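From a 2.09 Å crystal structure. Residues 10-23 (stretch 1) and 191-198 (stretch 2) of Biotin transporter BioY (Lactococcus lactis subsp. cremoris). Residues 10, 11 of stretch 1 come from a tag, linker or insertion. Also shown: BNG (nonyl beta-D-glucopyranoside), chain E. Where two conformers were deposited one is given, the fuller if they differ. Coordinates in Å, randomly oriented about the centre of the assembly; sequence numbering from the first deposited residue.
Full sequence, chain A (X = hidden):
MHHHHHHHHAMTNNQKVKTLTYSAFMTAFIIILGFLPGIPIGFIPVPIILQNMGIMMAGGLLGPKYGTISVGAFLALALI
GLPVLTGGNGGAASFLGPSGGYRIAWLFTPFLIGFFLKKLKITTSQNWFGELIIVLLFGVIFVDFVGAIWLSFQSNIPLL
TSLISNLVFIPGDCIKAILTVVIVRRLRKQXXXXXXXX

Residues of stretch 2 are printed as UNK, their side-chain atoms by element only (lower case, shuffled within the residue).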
# COMPACT_ATOMS: atom_id res chain seq x y z
N ALA A 10 21.77 12.43 10.02
CA ALA A 10 21.20 13.80 9.93
C ALA A 10 21.34 14.32 8.49
O ALA A 10 22.44 14.57 8.01
CB ALA A 10 21.88 14.73 10.91
N MSE A 11 20.21 14.50 7.82
CA MSE A 11 20.24 14.80 6.40
C MSE A 11 20.79 16.14 6.08
O MSE A 11 20.62 17.10 6.82
CB MSE A 11 18.83 14.75 5.84
CG MSE A 11 18.35 13.33 5.85
SE MSE A 11 16.61 13.32 4.95
CE MSE A 11 16.28 11.45 5.41
N THR A 12 21.44 16.23 4.93
CA THR A 12 21.75 17.52 4.37
C THR A 12 20.46 18.13 3.79
O THR A 12 19.45 17.44 3.59
CB THR A 12 22.78 17.40 3.23
OG1 THR A 12 22.25 16.57 2.18
CG2 THR A 12 24.08 16.78 3.73
N ASN A 13 20.54 19.42 3.48
CA ASN A 13 19.50 20.12 2.74
C ASN A 13 19.15 19.47 1.42
O ASN A 13 17.96 19.38 1.08
CB ASN A 13 19.90 21.59 2.52
CG ASN A 13 19.81 22.42 3.80
OD1 ASN A 13 19.18 22.00 4.78
ND2 ASN A 13 20.42 23.59 3.80
N ASN A 14 20.16 19.02 0.69
CA ASN A 14 19.92 18.36 -0.58
C ASN A 14 19.12 17.05 -0.35
O ASN A 14 18.17 16.75 -1.10
CB ASN A 14 21.24 18.10 -1.32
CG ASN A 14 21.93 19.40 -1.76
OD1 ASN A 14 21.31 20.46 -1.79
ND2 ASN A 14 23.23 19.32 -2.10
N GLN A 15 19.49 16.30 0.69
CA GLN A 15 18.80 15.03 0.98
C GLN A 15 17.36 15.27 1.43
O GLN A 15 16.45 14.49 1.12
CB GLN A 15 19.56 14.23 2.04
CG GLN A 15 20.83 13.61 1.45
CD GLN A 15 21.73 13.04 2.52
OE1 GLN A 15 21.74 13.52 3.66
NE2 GLN A 15 22.53 12.02 2.14
N LYS A 16 17.14 16.34 2.15
CA LYS A 16 15.81 16.62 2.62
C LYS A 16 14.90 17.14 1.49
O LYS A 16 13.74 16.75 1.41
CB LYS A 16 15.88 17.39 3.95
CG LYS A 16 16.08 18.84 3.94
CD LYS A 16 16.83 19.29 5.20
CE LYS A 16 16.51 18.50 6.47
NZ LYS A 16 17.16 19.12 7.66
N VAL A 17 15.45 17.88 0.54
CA VAL A 17 14.71 18.29 -0.66
C VAL A 17 14.37 17.08 -1.53
O VAL A 17 13.24 16.96 -2.05
CB VAL A 17 15.47 19.34 -1.51
CG1 VAL A 17 14.85 19.50 -2.89
CG2 VAL A 17 15.51 20.69 -0.79
N LYS A 18 15.33 16.18 -1.68
CA LYS A 18 15.09 14.90 -2.36
C LYS A 18 13.99 14.07 -1.72
O LYS A 18 13.13 13.53 -2.41
CB LYS A 18 16.35 14.03 -2.40
CG LYS A 18 16.96 13.90 -3.79
CD LYS A 18 18.30 14.59 -3.94
CE LYS A 18 19.41 13.82 -3.23
NZ LYS A 18 20.78 14.39 -3.49
N THR A 19 14.04 13.98 -0.40
CA THR A 19 13.08 13.21 0.38
C THR A 19 11.66 13.82 0.25
O THR A 19 10.69 13.10 0.05
CB THR A 19 13.52 13.12 1.86
OG1 THR A 19 14.85 12.57 1.92
CG2 THR A 19 12.55 12.24 2.67
N LEU A 20 11.57 15.14 0.31
CA LEU A 20 10.32 15.83 0.06
C LEU A 20 9.76 15.54 -1.33
O LEU A 20 8.59 15.17 -1.48
CB LEU A 20 10.50 17.33 0.25
CG LEU A 20 9.27 18.20 -0.06
CD1 LEU A 20 8.15 17.86 0.93
CD2 LEU A 20 9.58 19.69 -0.02
N THR A 21 10.62 15.66 -2.34
CA THR A 21 10.26 15.39 -3.74
C THR A 21 9.73 13.97 -3.94
O THR A 21 8.63 13.78 -4.48
CB THR A 21 11.47 15.65 -4.68
OG1 THR A 21 11.82 17.02 -4.59
CG2 THR A 21 11.16 15.30 -6.16
N TYR A 22 10.50 12.99 -3.49
CA TYR A 22 10.11 11.57 -3.58
C TYR A 22 8.85 11.22 -2.79
O TYR A 22 8.00 10.46 -3.26
CB TYR A 22 11.24 10.69 -3.05
CG TYR A 22 12.55 10.69 -3.82
CD1 TYR A 22 12.61 11.05 -5.18
CD2 TYR A 22 13.72 10.27 -3.20
CE1 TYR A 22 13.83 11.00 -5.87
CE2 TYR A 22 14.91 10.19 -3.88
CZ TYR A 22 14.97 10.56 -5.21
OH TYR A 22 16.20 10.48 -5.83
N SER A 23 8.75 11.76 -1.58
CA SER A 23 7.58 11.53 -0.76
C SER A 23 6.33 12.13 -1.40
O SER A 23 5.28 11.49 -1.42
CB SER A 23 7.82 12.08 0.64
OG SER A 23 8.84 11.32 1.28
N UNK A 191 19.71 5.22 -7.66
CA UNK A 191 20.98 5.44 -6.96
C UNK A 191 21.07 4.85 -5.57
O UNK A 191 21.57 3.71 -5.41
N UNK A 192 20.59 5.57 -4.55
CA UNK A 192 19.67 6.73 -4.69
C UNK A 192 18.56 6.68 -3.62
O UNK A 192 18.04 7.70 -3.18
N UNK A 193 18.20 5.47 -3.19
CA UNK A 193 17.21 5.27 -2.13
C UNK A 193 17.83 4.64 -0.91
O UNK A 193 17.15 4.33 0.07
c UNK A 193 15.26 5.22 -3.69
c UNK A 193 15.57 5.18 -5.04
c UNK A 193 16.06 4.45 -2.70
c UNK A 193 13.82 6.74 -5.52
c UNK A 193 13.53 6.81 -4.16
c UNK A 193 14.84 5.92 -5.95
c UNK A 193 14.27 6.06 -3.26
N UNK A 194 19.15 4.49 -0.99
CA UNK A 194 19.97 3.85 0.01
C UNK A 194 19.87 4.55 1.38
O UNK A 194 19.91 3.90 2.43
c UNK A 194 22.72 5.23 1.15
o UNK A 194 22.68 6.30 0.50
c UNK A 194 22.55 3.89 0.46
o UNK A 194 22.93 5.19 2.38
c UNK A 194 21.42 3.83 -0.53
N UNK A 195 19.70 5.88 1.35
CA UNK A 195 19.55 6.69 2.57
C UNK A 195 18.44 6.12 3.47
O UNK A 195 18.58 6.11 4.69
c UNK A 195 19.04 9.23 3.29
c UNK A 195 20.28 9.32 4.17
c UNK A 195 18.68 10.61 2.71
c UNK A 195 19.20 8.15 2.20
N UNK A 196 17.34 5.66 2.85
CA UNK A 196 16.15 5.26 3.62
C UNK A 196 16.26 3.89 4.29
O UNK A 196 15.39 3.52 5.08
c UNK A 196 14.87 9.15 2.23
c UNK A 196 14.79 7.89 2.83
o UNK A 196 15.09 10.50 0.22
c UNK A 196 14.84 6.73 2.07
c UNK A 196 15.02 6.85 0.70
c UNK A 196 15.01 9.25 0.85
c UNK A 196 15.10 8.10 0.09
c UNK A 196 14.88 5.37 2.74
N UNK A 197 17.30 3.12 3.94
CA UNK A 197 17.48 1.77 4.46
C UNK A 197 18.76 1.60 5.27
O UNK A 197 19.15 0.49 5.59
c UNK A 197 17.42 0.75 3.31
c UNK A 197 16.12 0.76 2.62
c UNK A 197 15.92 1.53 1.48
c UNK A 197 13.79 0.16 2.59
c UNK A 197 14.67 1.58 0.88
c UNK A 197 15.03 0.11 3.18
c UNK A 197 13.61 0.88 1.44
N UNK A 198 19.40 2.71 5.62
CA UNK A 198 20.49 2.66 6.60
C UNK A 198 19.93 2.32 7.97
O UNK A 198 20.65 1.71 8.77
c UNK A 198 21.22 4.00 6.68
n UNK A 198 22.93 6.46 4.43
c UNK A 198 22.63 5.76 5.66
c UNK A 198 21.91 4.43 5.41
n UNK A 198 23.73 8.38 5.47
n UNK A 198 23.67 8.22 3.17
c UNK A 198 23.45 7.69 4.36
C1 BNG E . 3.00 15.35 0.66
C2 BNG E . 4.13 14.41 1.06
C3 BNG E . 4.77 14.84 2.37
C4 BNG E . 5.11 16.33 2.34
C5 BNG E . 3.93 17.16 1.87
C6 BNG E . 4.29 18.63 1.76
C1' BNG E . 1.51 15.88 -1.09
C2' BNG E . 1.38 15.74 -2.61
C3' BNG E . -0.08 15.85 -3.04
C4' BNG E . -0.24 15.49 -4.51
C5' BNG E . -1.67 15.69 -4.97
C6' BNG E . -1.89 15.10 -6.36
C7' BNG E . -3.22 15.56 -6.95
C8' BNG E . -3.55 14.79 -8.22
C9' BNG E . -2.42 14.86 -9.22
O1 BNG E . 2.50 14.96 -0.62
O2 BNG E . 3.62 13.08 1.20
O3 BNG E . 5.96 14.08 2.61
O4 BNG E . 5.49 16.76 3.66
O5 BNG E . 3.50 16.68 0.59
O6 BNG E . 3.34 19.30 0.93

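Position 191 has backbone atoms alone, and no atom of stretch 1 lies close to it. The absence of a CB identifies Gly191, although the space around it would have admitted one.

Position 192 likewise lacks a side chain. Its phi of 137° is a value that favours glycine, and its carbonyl O lies 4.1 Å from Tyr22 CE2. It is Gly192, preceded by a cis peptide bond.

Position 193 carries seven carbons, one followed by a ring of six, with no heteroatom. A ring carbon comes within 3.6 Å of Tyr22 CD2, over one face of the Tyr22 ring. An oxygen-free six-membered ring means Phe193. The two rings form an offset stack, with centroids 4.7 Å apart and planes inclined by 30°.

Position 194 has three carbons, the third bearing two oxygens: an unbranched chain ending in a carboxylate, hence Glu194. It makes no contact with stretch 1.

Position 195 has four carbons, forked at the second. CA-to-CB points toward the helix, and one branch tip lies 3.7 Å from Met11 CE and 3.8 Å from Gln15 CB. A fork at the second carbon, rather than the first, gives Leu195; that tip is CD2. Met11 is a selenomethionine from the expression tag, so this part of the packing involves a residue foreign to the natural protein.

Position 196 has one carbon, then a six-carbon ring bearing an oxygen. The oxygen is 2.7 Å from Thr19 OG1, a hydrogen-bonding distance, which a phenolic group explains: Tyr196. Thr19 OG1 lies at the edge of this ring, near its plane.

Position 197 again shows one carbon and a ring of six carbons, without oxygen. This is Phe197, whose side chain stays out of reach of stretch 1.

Position 198 has three carbons, a nitrogen, then a carbon carrying two further nitrogens. This guanidinium defines Arg198. Its NE lies a very short 2.4 Å from Glu194 OE2 in a salt bridge within the stretch, while NH2 approaches Gln15 NE2 only to 4.1 Å.

The contact buries 373 Å², both sides summed, and is mainly apolar, with the Tyr196 OH–Thr19 OG1 hydrogen bond as its polar link. Gln15, Thr19 and Tyr22 recur at intervals of three or four residues, so the helix presents them along one side: Leu195 packs near Gln15, Tyr196 reaches Thr19, and Phe193 stacks on Tyr22. The 3-10 segment 194-196 brings Leu195 and Tyr196 against the helix, with Tyr196 N bonded to Phe193 O at 3.1 Å.

Stretch 2 (191-198) GGFELYFR
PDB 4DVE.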